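Local atomic coordinates of lactate dehydrogenase (Eimeria maxima, PDB entry 6CT6), a protein that probably catalyses the NADH-dependent interconversion of pyruvate and lactate, and is captured here with the reduced cofactor and the substrate analogue oxamate. Residues Leu308-Gly311 against Ser312-Glu315; Asp314-Leu317 against Glu318-Lys321; Leu301-Glu304 against Glu305-Leu308; Leu192-Met195 against Arg196-Thr199; Tyr223-Thr226 against Lys227-Gly230. All coordinates share one frame; numbering follows the deposited sequence.

Contact 1 of 5, residues Leu308-Gly311 against Ser312-Glu315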
# COMPACT_ATOMS: atom_id res chain seq x y z
N LEU B 308 -33.52 -7.06 13.21
CA LEU B 308 -32.15 -6.59 13.34
C LEU B 308 -31.85 -5.50 12.32
O LEU B 308 -31.25 -4.47 12.66
CB LEU B 308 -31.19 -7.76 13.20
CG LEU B 308 -31.25 -8.76 14.36
CD1 LEU B 308 -30.63 -10.10 13.99
CD2 LEU B 308 -30.56 -8.19 15.59
N LEU B 309 -32.26 -5.71 11.07
CA LEU B 309 -31.97 -4.72 10.03
C LEU B 309 -32.62 -3.38 10.35
O LEU B 309 -32.09 -2.33 9.95
CB LEU B 309 -32.45 -5.22 8.67
CG LEU B 309 -32.07 -4.31 7.49
CD1 LEU B 309 -30.56 -4.17 7.39
CD2 LEU B 309 -32.64 -4.84 6.19
N GLN B 310 -33.77 -3.38 11.03
CA GLN B 310 -34.41 -2.11 11.37
C GLN B 310 -33.52 -1.28 12.29
O GLN B 310 -33.56 -0.05 12.25
CB GLN B 310 -35.78 -2.36 12.00
CG GLN B 310 -36.68 -1.12 12.04
CD GLN B 310 -36.97 -0.55 10.67
OE1 GLN B 310 -36.91 0.67 10.47
NE2 GLN B 310 -37.29 -1.42 9.71
N GLY B 311 -32.71 -1.95 13.11
CA GLY B 311 -31.70 -1.23 13.88
C GLY B 311 -30.75 -0.44 12.99
O GLY B 311 -30.43 0.71 13.29
N SER B 312 -30.30 -1.05 11.89
CA SER B 312 -29.46 -0.32 10.94
C SER B 312 -30.23 0.84 10.32
O SER B 312 -29.72 1.97 10.26
CB SER B 312 -28.95 -1.26 9.85
OG SER B 312 -27.80 -1.98 10.29
N ILE B 313 -31.45 0.59 9.87
CA ILE B 313 -32.24 1.64 9.22
C ILE B 313 -32.49 2.79 10.18
O ILE B 313 -32.47 3.96 9.79
CB ILE B 313 -33.55 1.06 8.66
CG1 ILE B 313 -33.25 -0.03 7.62
CG2 ILE B 313 -34.39 2.16 8.01
CD1 ILE B 313 -34.47 -0.76 7.10
N ASP B 314 -32.73 2.48 11.46
CA ASP B 314 -32.95 3.54 12.43
C ASP B 314 -31.68 4.36 12.66
O ASP B 314 -31.75 5.59 12.80
CB ASP B 314 -33.45 2.96 13.76
CG ASP B 314 -34.84 2.36 13.64
OD1 ASP B 314 -35.57 2.72 12.70
OD2 ASP B 314 -35.20 1.54 14.51
N GLU B 315 -30.52 3.70 12.69
CA GLU B 315 -29.27 4.43 12.84
C GLU B 315 -29.08 5.44 11.72
O GLU B 315 -28.63 6.57 11.96
CB GLU B 315 -28.09 3.46 12.90
CG GLU B 315 -26.75 4.13 13.20
CD GLU B 315 -25.64 3.14 13.49
OE1 GLU B 315 -25.94 2.00 13.88
OE2 GLU B 315 -24.46 3.52 13.32
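Leu309 and Ile313 are joined by one of three successive i to i+4 backbone bonds that make residues 308-315 about two continuous turns of alpha helix: Ile313 N to Leu309 O (3.0 Å), Asp314 N to Gln310 O (2.8 Å) and Glu315 N to Gly311 O (3.1 Å). The first of these donors lies in the carbonyl plane. The two side chains also meet, through Leu309 CG and the terminal methyl CD1 of Ile313, 4.3 Å apart. With CG anti to its backbone N (chi1 -174°), the Leu309 side chain runs beside the carbonyl, and its CD1 comes within 4.1 Å of Ser312 CB. The hydroxyl of Ser312, a buried residue, is hydrogen-bonded through OG to Asn190 O and Val186 N. A third pair lies on the outer flank: the side chains of Gln310 and Asp314 cross at about a right angle, and the Asp314 carboxylate carbon CG stands 3.1 Å from the backbone O of Gln310. Glu315 swings its extended chain to the other flank, where OE1 takes a hydrogen bond from Asn190 ND2. Ser312 and Glu315 thereby grip the loop ahead of strand 192-193. The segment is a typical amphipathic stretch of the long C-terminal helix 303-328, whose apolar side, Leu309 and Ile313, packs on Leu282 of strand 281-289 within the alpha/beta C-terminal domain of the lactate/malate dehydrogenase family.

Contact 2 of 5, residues Asp314-Leu317 against Glu318-Lys321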
# COMPACT_ATOMS: atom_id res chain seq x y z
N ASP B 314 -32.73 2.48 11.46
CA ASP B 314 -32.95 3.54 12.43
C ASP B 314 -31.68 4.36 12.66
O ASP B 314 -31.75 5.59 12.80
CB ASP B 314 -33.45 2.96 13.76
CG ASP B 314 -34.84 2.36 13.64
OD1 ASP B 314 -35.57 2.72 12.70
OD2 ASP B 314 -35.20 1.54 14.51
N GLU B 315 -30.52 3.70 12.69
CA GLU B 315 -29.27 4.43 12.84
C GLU B 315 -29.08 5.44 11.72
O GLU B 315 -28.63 6.57 11.96
CB GLU B 315 -28.09 3.46 12.90
CG GLU B 315 -26.75 4.13 13.20
CD GLU B 315 -25.64 3.14 13.49
OE1 GLU B 315 -25.94 2.00 13.88
OE2 GLU B 315 -24.46 3.52 13.32
N VAL B 316 -29.41 5.05 10.49
CA VAL B 316 -29.30 5.98 9.36
C VAL B 316 -30.29 7.13 9.51
O VAL B 316 -29.94 8.30 9.31
CB VAL B 316 -29.50 5.23 8.03
CG1 VAL B 316 -29.52 6.21 6.85
CG2 VAL B 316 -28.41 4.19 7.83
N LEU B 317 -31.54 6.81 9.86
CA LEU B 317 -32.55 7.85 10.02
C LEU B 317 -32.18 8.80 11.15
O LEU B 317 -32.37 10.02 11.03
CB LEU B 317 -33.91 7.21 10.29
CG LEU B 317 -34.50 6.38 9.15
CD1 LEU B 317 -35.72 5.62 9.63
CD2 LEU B 317 -34.84 7.26 7.96
N GLU B 318 -31.67 8.27 12.25
CA GLU B 318 -31.20 9.13 13.34
C GLU B 318 -30.15 10.11 12.84
O GLU B 318 -30.13 11.28 13.26
CB GLU B 318 -30.64 8.27 14.48
CG GLU B 318 -30.59 8.98 15.83
CD GLU B 318 -30.40 8.01 16.98
OE1 GLU B 318 -30.16 6.81 16.72
OE2 GLU B 318 -30.48 8.45 18.15
N MET B 319 -29.27 9.67 11.94
CA MET B 319 -28.24 10.55 11.40
C MET B 319 -28.83 11.59 10.45
O MET B 319 -28.38 12.74 10.43
CB MET B 319 -27.16 9.74 10.70
CG MET B 319 -26.21 9.00 11.65
SD MET B 319 -24.79 8.24 10.83
CE MET B 319 -25.56 6.88 9.95
N GLN B 320 -29.83 11.19 9.66
CA GLN B 320 -30.49 12.15 8.77
C GLN B 320 -31.06 13.32 9.56
O GLN B 320 -31.03 14.47 9.09
CB GLN B 320 -31.60 11.47 7.97
CG GLN B 320 -31.12 10.52 6.90
CD GLN B 320 -32.25 10.07 6.00
OE1 GLN B 320 -33.35 9.78 6.46
NE2 GLN B 320 -31.99 10.02 4.70
N LYS B 321 -31.62 13.06 10.74
CA LYS B 321 -32.25 14.12 11.51
C LYS B 321 -31.21 15.05 12.12
O LYS B 321 -31.39 16.28 12.12
CB LYS B 321 -33.16 13.52 12.58
CG LYS B 321 -34.36 12.79 11.99
CD LYS B 321 -35.59 12.88 12.87
CE LYS B 321 -35.44 12.06 14.14
NZ LYS B 321 -36.66 12.13 14.98
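Met319 reaches back along the helix toward Glu315 and Val316, and its CB, CG and methyl CE lie against the preceding turn. CB sits 3.4 Å from Val316 O. CG, placed beside the backbone N by a chi1 of -75°, comes equally near to Glu315 O, the carbonyl that also accepts the hydrogen bond from Met319 N (3.2 Å). The chain then runs extended to SD and bends at its last torsion (chi3 -71°), which folds the methyl CE back to 3.7 Å from Glu315 O and into apolar contact with Val316 CG2. On another flank Leu317 and Gln320 lie side by side and point the same way, the amide OE1 of Gln320 being 3.3 Å from the methyl CD2 of Leu317. The backbone beneath is regular, with Glu318 N bonded to Asp314 O at 2.7 Å and Gln320 N to Val316 O at 2.9 Å. Beyond the segments, Val316 packs on Asp135 and Met319 on Val136, both of helix 134-145. The i to i+3 and i to i+4 spacing is alpha-helical, and buried Val316 and Met319 against exposed Asp314, Glu318 and Lys321 make this part of helix 303-328 amphipathic where it crosses from the C-terminal domain onto the NAD-binding domain.

Contact 3 of 5, residues Leu301-Glu304 against Glu305-Leu308. With GLC (alpha-D-glucopyranose), chain E.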
# COMPACT_ATOMS: atom_id res chain seq x y z
N LEU B 301 -35.29 -12.09 3.74
CA LEU B 301 -34.99 -12.09 5.16
C LEU B 301 -36.19 -12.60 5.97
O LEU B 301 -37.35 -12.36 5.63
CB LEU B 301 -34.62 -10.69 5.63
CG LEU B 301 -33.39 -10.02 5.00
CD1 LEU B 301 -33.22 -8.59 5.51
CD2 LEU B 301 -32.14 -10.84 5.30
N ASN B 302 -35.88 -13.31 7.05
CA ASN B 302 -36.90 -13.77 7.98
C ASN B 302 -37.22 -12.65 8.97
O ASN B 302 -36.65 -11.56 8.94
CB ASN B 302 -36.45 -15.05 8.67
CG ASN B 302 -35.24 -14.84 9.57
OD1 ASN B 302 -34.94 -13.72 9.99
ND2 ASN B 302 -34.53 -15.92 9.88
N GLN B 303 -38.15 -12.94 9.89
CA GLN B 303 -38.65 -11.89 10.78
C GLN B 303 -37.56 -11.39 11.72
O GLN B 303 -37.40 -10.17 11.90
CB GLN B 303 -39.85 -12.42 11.57
CG GLN B 303 -40.92 -13.06 10.69
CD GLN B 303 -41.27 -12.20 9.49
OE1 GLN B 303 -41.62 -11.03 9.62
NE2 GLN B 303 -41.16 -12.79 8.30
N GLU B 304 -36.80 -12.30 12.32
CA GLU B 304 -35.71 -11.87 13.20
C GLU B 304 -34.73 -10.97 12.47
O GLU B 304 -34.29 -9.94 13.00
CB GLU B 304 -34.98 -13.08 13.78
CG GLU B 304 -33.66 -12.72 14.47
CD GLU B 304 -32.98 -13.91 15.11
OE1 GLU B 304 -33.66 -14.91 15.40
OE2 GLU B 304 -31.75 -13.84 15.33
N GLU B 305 -34.36 -11.34 11.24
CA GLU B 305 -33.40 -10.56 10.48
C GLU B 305 -33.96 -9.19 10.12
O GLU B 305 -33.25 -8.18 10.18
CB GLU B 305 -32.97 -11.34 9.24
CG GLU B 305 -32.16 -12.59 9.58
CD GLU B 305 -32.14 -13.61 8.46
OE1 GLU B 305 -32.81 -13.39 7.43
OE2 GLU B 305 -31.47 -14.65 8.62
N LYS B 306 -35.24 -9.13 9.74
CA LYS B 306 -35.89 -7.84 9.50
C LYS B 306 -35.83 -6.97 10.75
O LYS B 306 -35.62 -5.75 10.66
CB LYS B 306 -37.34 -8.05 9.07
CG LYS B 306 -37.51 -8.53 7.64
CD LYS B 306 -38.93 -9.00 7.41
CE LYS B 306 -39.16 -9.42 5.97
NZ LYS B 306 -40.12 -10.55 5.87
N LYS B 307 -36.03 -7.57 11.93
CA LYS B 307 -35.95 -6.81 13.17
C LYS B 307 -34.55 -6.23 13.35
O LYS B 307 -34.40 -5.03 13.62
CB LYS B 307 -36.31 -7.71 14.35
CG LYS B 307 -36.17 -7.07 15.73
CD LYS B 307 -35.96 -8.12 16.81
CE LYS B 307 -35.76 -7.50 18.18
NZ LYS B 307 -37.01 -6.87 18.70
N LEU B 308 -33.52 -7.06 13.21
CA LEU B 308 -32.15 -6.59 13.34
C LEU B 308 -31.85 -5.50 12.32
O LEU B 308 -31.25 -4.47 12.66
CB LEU B 308 -31.19 -7.76 13.20
CG LEU B 308 -31.25 -8.76 14.36
CD1 LEU B 308 -30.63 -10.10 13.99
CD2 LEU B 308 -30.56 -8.19 15.59
C1 GLC E . -27.78 -12.97 15.77
C2 GLC E . -27.84 -13.79 14.44
C3 GLC E . -27.59 -15.29 14.70
C4 GLC E . -26.27 -15.37 15.42
C5 GLC E . -26.54 -14.81 16.80
C6 GLC E . -25.25 -15.08 17.60
O1 GLC E . -29.03 -12.99 16.39
O2 GLC E . -29.11 -13.65 13.84
O3 GLC E . -27.46 -15.96 13.48
O4 GLC E . -25.90 -16.71 15.55
O5 GLC E . -26.75 -13.42 16.70
O6 GLC E . -24.18 -14.55 16.86
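Asn302 and Glu305 bind each other reciprocally, each side chain accepting from the other's backbone N-H. Glu305 N gives a nearly straight bond to Asn302 OD1 (2.8 Å, N-H...O 162°), while Asn302 N donates to Glu305 OE1 at 3.1 Å, meeting that oxygen from above the carboxylate plane. Asn302 can do this because its CG sits between the backbone N and the carbonyl carbon (chi1 65°), which folds the amide over the first turn; amide and carboxylate planes are then 32° apart. This is a capping box at the N-terminus of helix 303-328, with Asn302 as N-cap, and it satisfies N-H groups that the first turn leaves without helical acceptors. The other carboxylate oxygen, Glu305 OE2, forms a salt bridge with Arg196. Beneath the box, Leu301 CD2 lies 3.4 Å from Glu305 OE1, and the side chain of Leu301 packs on Leu194 and Tyr197. Lys306 NZ curls back to a weak bond with Leu301 O. On the outer flank, Glu304 and Leu308 run side by side, CG to CD1 4.0 Å. The extended Glu304 chain delivers OE2 to the glucose, whose O1 and O2 both donate to it, each at 3.0 Å, while Leu308 CD1 approaches the sugar's O2 at 3.9 Å.

Contact 4 of 5, residues Leu192-Met195 against Arg196-Thr199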
# COMPACT_ATOMS: atom_id res chain seq x y z
N LEU B 192 -25.18 -5.84 10.24
CA LEU B 192 -25.85 -7.13 10.37
C LEU B 192 -25.11 -8.21 9.60
O LEU B 192 -25.35 -8.42 8.40
CB LEU B 192 -27.29 -7.02 9.87
CG LEU B 192 -28.13 -8.30 9.84
CD1 LEU B 192 -28.10 -9.00 11.19
CD2 LEU B 192 -29.55 -7.97 9.43
N PRO B 193 -24.19 -8.93 10.24
CA PRO B 193 -23.64 -10.15 9.62
C PRO B 193 -24.74 -11.20 9.48
O PRO B 193 -25.37 -11.60 10.47
CB PRO B 193 -22.55 -10.60 10.60
CG PRO B 193 -22.25 -9.40 11.43
CD PRO B 193 -23.52 -8.62 11.52
N LEU B 194 -24.97 -11.63 8.24
CA LEU B 194 -26.06 -12.56 7.93
C LEU B 194 -25.56 -13.99 8.08
O LEU B 194 -25.24 -14.69 7.12
CB LEU B 194 -26.60 -12.30 6.53
CG LEU B 194 -27.39 -11.00 6.35
CD1 LEU B 194 -27.72 -10.78 4.88
CD2 LEU B 194 -28.67 -11.03 7.17
N MET B 195 -25.51 -14.44 9.34
CA MET B 195 -24.95 -15.76 9.64
C MET B 195 -25.74 -16.87 8.95
O MET B 195 -25.17 -17.93 8.66
CB MET B 195 -24.92 -15.98 11.15
CG MET B 195 -24.25 -14.86 11.93
SD MET B 195 -22.62 -14.41 11.29
CE MET B 195 -21.61 -15.73 11.97
N ARG B 196 -27.03 -16.65 8.68
CA ARG B 196 -27.84 -17.69 8.06
C ARG B 196 -27.46 -17.90 6.60
O ARG B 196 -27.66 -18.99 6.06
CB ARG B 196 -29.32 -17.33 8.17
CG ARG B 196 -30.26 -18.30 7.47
CD ARG B 196 -31.72 -18.05 7.85
NE ARG B 196 -32.28 -16.85 7.23
CZ ARG B 196 -32.89 -16.82 6.06
NH1 ARG B 196 -33.03 -17.92 5.33
NH2 ARG B 196 -33.37 -15.67 5.59
N TYR B 197 -26.90 -16.88 5.95
CA TYR B 197 -26.59 -16.93 4.52
C TYR B 197 -25.14 -17.31 4.24
O TYR B 197 -24.73 -17.32 3.07
CB TYR B 197 -26.89 -15.57 3.87
CG TYR B 197 -28.34 -15.33 3.53
CD1 TYR B 197 -28.88 -15.78 2.33
CD2 TYR B 197 -29.17 -14.60 4.38
CE1 TYR B 197 -30.20 -15.55 2.00
CE2 TYR B 197 -30.50 -14.36 4.06
CZ TYR B 197 -31.01 -14.83 2.86
OH TYR B 197 -32.32 -14.60 2.53
N ILE B 198 -24.34 -17.63 5.27
CA ILE B 198 -22.97 -18.06 5.03
C ILE B 198 -23.00 -19.41 4.33
O ILE B 198 -23.68 -20.34 4.78
CB ILE B 198 -22.18 -18.15 6.34
CG1 ILE B 198 -22.08 -16.78 7.03
CG2 ILE B 198 -20.78 -18.72 6.09
CD1 ILE B 198 -21.51 -16.85 8.44
N THR B 199 -22.25 -19.52 3.23
CA THR B 199 -22.12 -20.80 2.55
C THR B 199 -20.66 -21.10 2.26
O THR B 199 -19.83 -20.20 2.12
CB THR B 199 -22.91 -20.85 1.22
OG1 THR B 199 -22.34 -19.94 0.27
CG2 THR B 199 -24.38 -20.51 1.45
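Met195 and Ile198 lie side by side and point the same way, the methyl CE of Met195 3.7 Å from CD1 of Ile198 and the sulfur SD 3.9 Å from the same methyl. Two bends in the Met195 chain (chi2 -51°, chi3 -79°) curl its end round to Ile198. Leu194 and Tyr197 form the second pair: CB and CD1 of Leu194 are both 4.1 Å from Tyr197 CD2, the ring being approached obliquely. The backbone closes beneath them through Tyr197 N to Leu194 O (3.0 Å), a bent bond whose donor stands well above the carbonyl plane. Just before it, Leu194 is the centre of an inverse gamma turn, with a weak bond from Met195 N to Pro193 O. In the next shell Leu164 supports Met195 and Ile198, and Leu194 packs on Leu299 and Leu301. Polar ends are held from outside: Arg196 by the acidic residue of the helix 303-328 capping box and, through NH2, by Asp300 O, while Tyr197 OH makes a weak bond to the same carbonyl. The turn links strands 192-193 and 199-200 of the antiparallel sheet. Leu194, Met195 and Ile198 are thus buried, Met195 also touching the glucose, while Arg196 and the Tyr197 hydroxyl carry the polar links to residues 300-305.

Contact 5 of 5, residues Tyr223-Thr226 against Lys227-Gly230. With GLC (alpha-D-glucopyranose), chain E.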
# COMPACT_ATOMS: atom_id res chain seq x y z
N TYR B 223 -19.79 -13.52 14.78
CA TYR B 223 -20.79 -12.47 14.61
C TYR B 223 -20.38 -11.21 15.37
O TYR B 223 -20.45 -10.10 14.84
CB TYR B 223 -22.14 -12.99 15.09
CG TYR B 223 -23.28 -11.99 15.05
CD1 TYR B 223 -24.06 -11.84 13.92
CD2 TYR B 223 -23.60 -11.23 16.17
CE1 TYR B 223 -25.11 -10.94 13.88
CE2 TYR B 223 -24.64 -10.32 16.15
CZ TYR B 223 -25.40 -10.18 15.00
OH TYR B 223 -26.44 -9.29 14.97
N ASN B 224 -19.95 -11.38 16.62
CA ASN B 224 -19.53 -10.23 17.43
C ASN B 224 -18.22 -9.65 16.91
O ASN B 224 -18.08 -8.43 16.78
CB ASN B 224 -19.38 -10.66 18.89
CG ASN B 224 -20.70 -11.03 19.53
OD1 ASN B 224 -21.73 -10.43 19.24
ND2 ASN B 224 -20.67 -12.04 20.40
N LYS B 225 -17.24 -10.51 16.63
CA LYS B 225 -15.94 -10.01 16.19
C LYS B 225 -16.04 -9.25 14.87
O LYS B 225 -15.28 -8.31 14.64
CB LYS B 225 -14.95 -11.17 16.08
CG LYS B 225 -14.35 -11.60 17.43
CD LYS B 225 -13.47 -10.49 18.02
CE LYS B 225 -13.02 -10.76 19.45
NZ LYS B 225 -12.44 -9.52 20.06
N THR B 226 -16.99 -9.63 14.00
CA THR B 226 -17.19 -8.89 12.76
C THR B 226 -17.59 -7.45 13.04
O THR B 226 -17.05 -6.52 12.44
CB THR B 226 -18.24 -9.59 11.90
OG1 THR B 226 -17.79 -10.91 11.56
CG2 THR B 226 -18.50 -8.81 10.61
N LYS B 227 -18.56 -7.26 13.93
CA LYS B 227 -19.00 -5.90 14.26
C LYS B 227 -17.88 -5.10 14.92
O LYS B 227 -17.84 -3.87 14.80
CB LYS B 227 -20.23 -5.95 15.17
CG LYS B 227 -21.42 -6.70 14.59
CD LYS B 227 -22.40 -7.15 15.67
CE LYS B 227 -23.21 -5.99 16.22
NZ LYS B 227 -24.58 -5.95 15.63
N GLN B 228 -16.97 -5.78 15.62
CA GLN B 228 -15.92 -5.12 16.39
C GLN B 228 -14.63 -4.90 15.61
O GLN B 228 -13.75 -4.18 16.09
CB GLN B 228 -15.60 -5.94 17.64
CG GLN B 228 -16.75 -6.06 18.63
CD GLN B 228 -16.60 -7.25 19.56
OE1 GLN B 228 -15.52 -7.82 19.69
NE2 GLN B 228 -17.69 -7.62 20.21
N ALA B 229 -14.50 -5.49 14.42
CA ALA B 229 -13.20 -5.53 13.75
C ALA B 229 -12.64 -4.13 13.53
O ALA B 229 -11.45 -3.89 13.76
CB ALA B 229 -13.32 -6.26 12.41
N GLY B 230 -13.47 -3.19 13.07
CA GLY B 230 -12.98 -1.85 12.79
C GLY B 230 -12.40 -1.19 14.03
O GLY B 230 -11.29 -0.66 14.00
C1 GLC E . -27.78 -12.97 15.77
C2 GLC E . -27.84 -13.79 14.44
C3 GLC E . -27.59 -15.29 14.70
C4 GLC E . -26.27 -15.37 15.42
C5 GLC E . -26.54 -14.81 16.80
C6 GLC E . -25.25 -15.08 17.60
O1 GLC E . -29.03 -12.99 16.39
O2 GLC E . -29.11 -13.65 13.84
O3 GLC E . -27.46 -15.96 13.48
O4 GLC E . -25.90 -16.71 15.55
O5 GLC E . -26.75 -13.42 16.70
O6 GLC E . -24.18 -14.55 16.86
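Tyr223 and Lys227, one helical turn apart, meet with their side chains at a slant: CD of Lys227 approaches the ring obliquely, 3.9 Å from Tyr223 CE2. The lysine chain bends at chi3 and again at chi4, so that NZ ends 3.9 Å from Tyr223 OH, and there it donates to Met191 O. A chi1 of 177° carries the tyrosine ring away from its backbone N, beside the carbonyl carbon, and one face of it takes the glucose, whose O5 stands 3.7 Å above the plane, over the ring centre. The exocyclic O6 of the sugar comes closer still to the root of the side chain, 3.1 Å from Tyr223 CB. Round the helix, Lys225 and Gln228 run at an angle to each other, with Lys225 NZ 3.5 Å from Gln228 OE1. The backbone between is less even: Gln228 N bonds to Asn224 O (3.1 Å) and weakly to Lys225 O, and Ala229 N reaches Thr226 O by a weak bond of 3.4 Å. Ala229 packs on His55 of the second subunit. An aromatic ring against a pyranose is common where proteins hold sugars, though no functional role is established for this glucose; the ring belongs to helix 216-237, which through Gly230 also lines the oxamate pocket.

How the contacts relate
All five contacts lie in the alpha/beta C-terminal domain. Along the chain, contact 4 comes first, on strand 192-193 and the turn that follows it, then contact 5 on helix 216-237, and finally contacts 3, 1 and 2 in succession on helix 303-328. Contacts 1 and 2 have centres about 9 Å apart and share Asp314 and Glu315; contacts 1 and 3, about 10 Å apart, share Leu308. Contact 4 touches both helices, through the Arg196 salt bridge to contact 3 and through Pro193 and Met195 packing on Tyr223 of contact 5. Residues of contacts 3, 4 and 5, with Leu308 shared by contacts 1 and 3, contribute to the glucose pocket, while contact 5 alone continues to the oxamate.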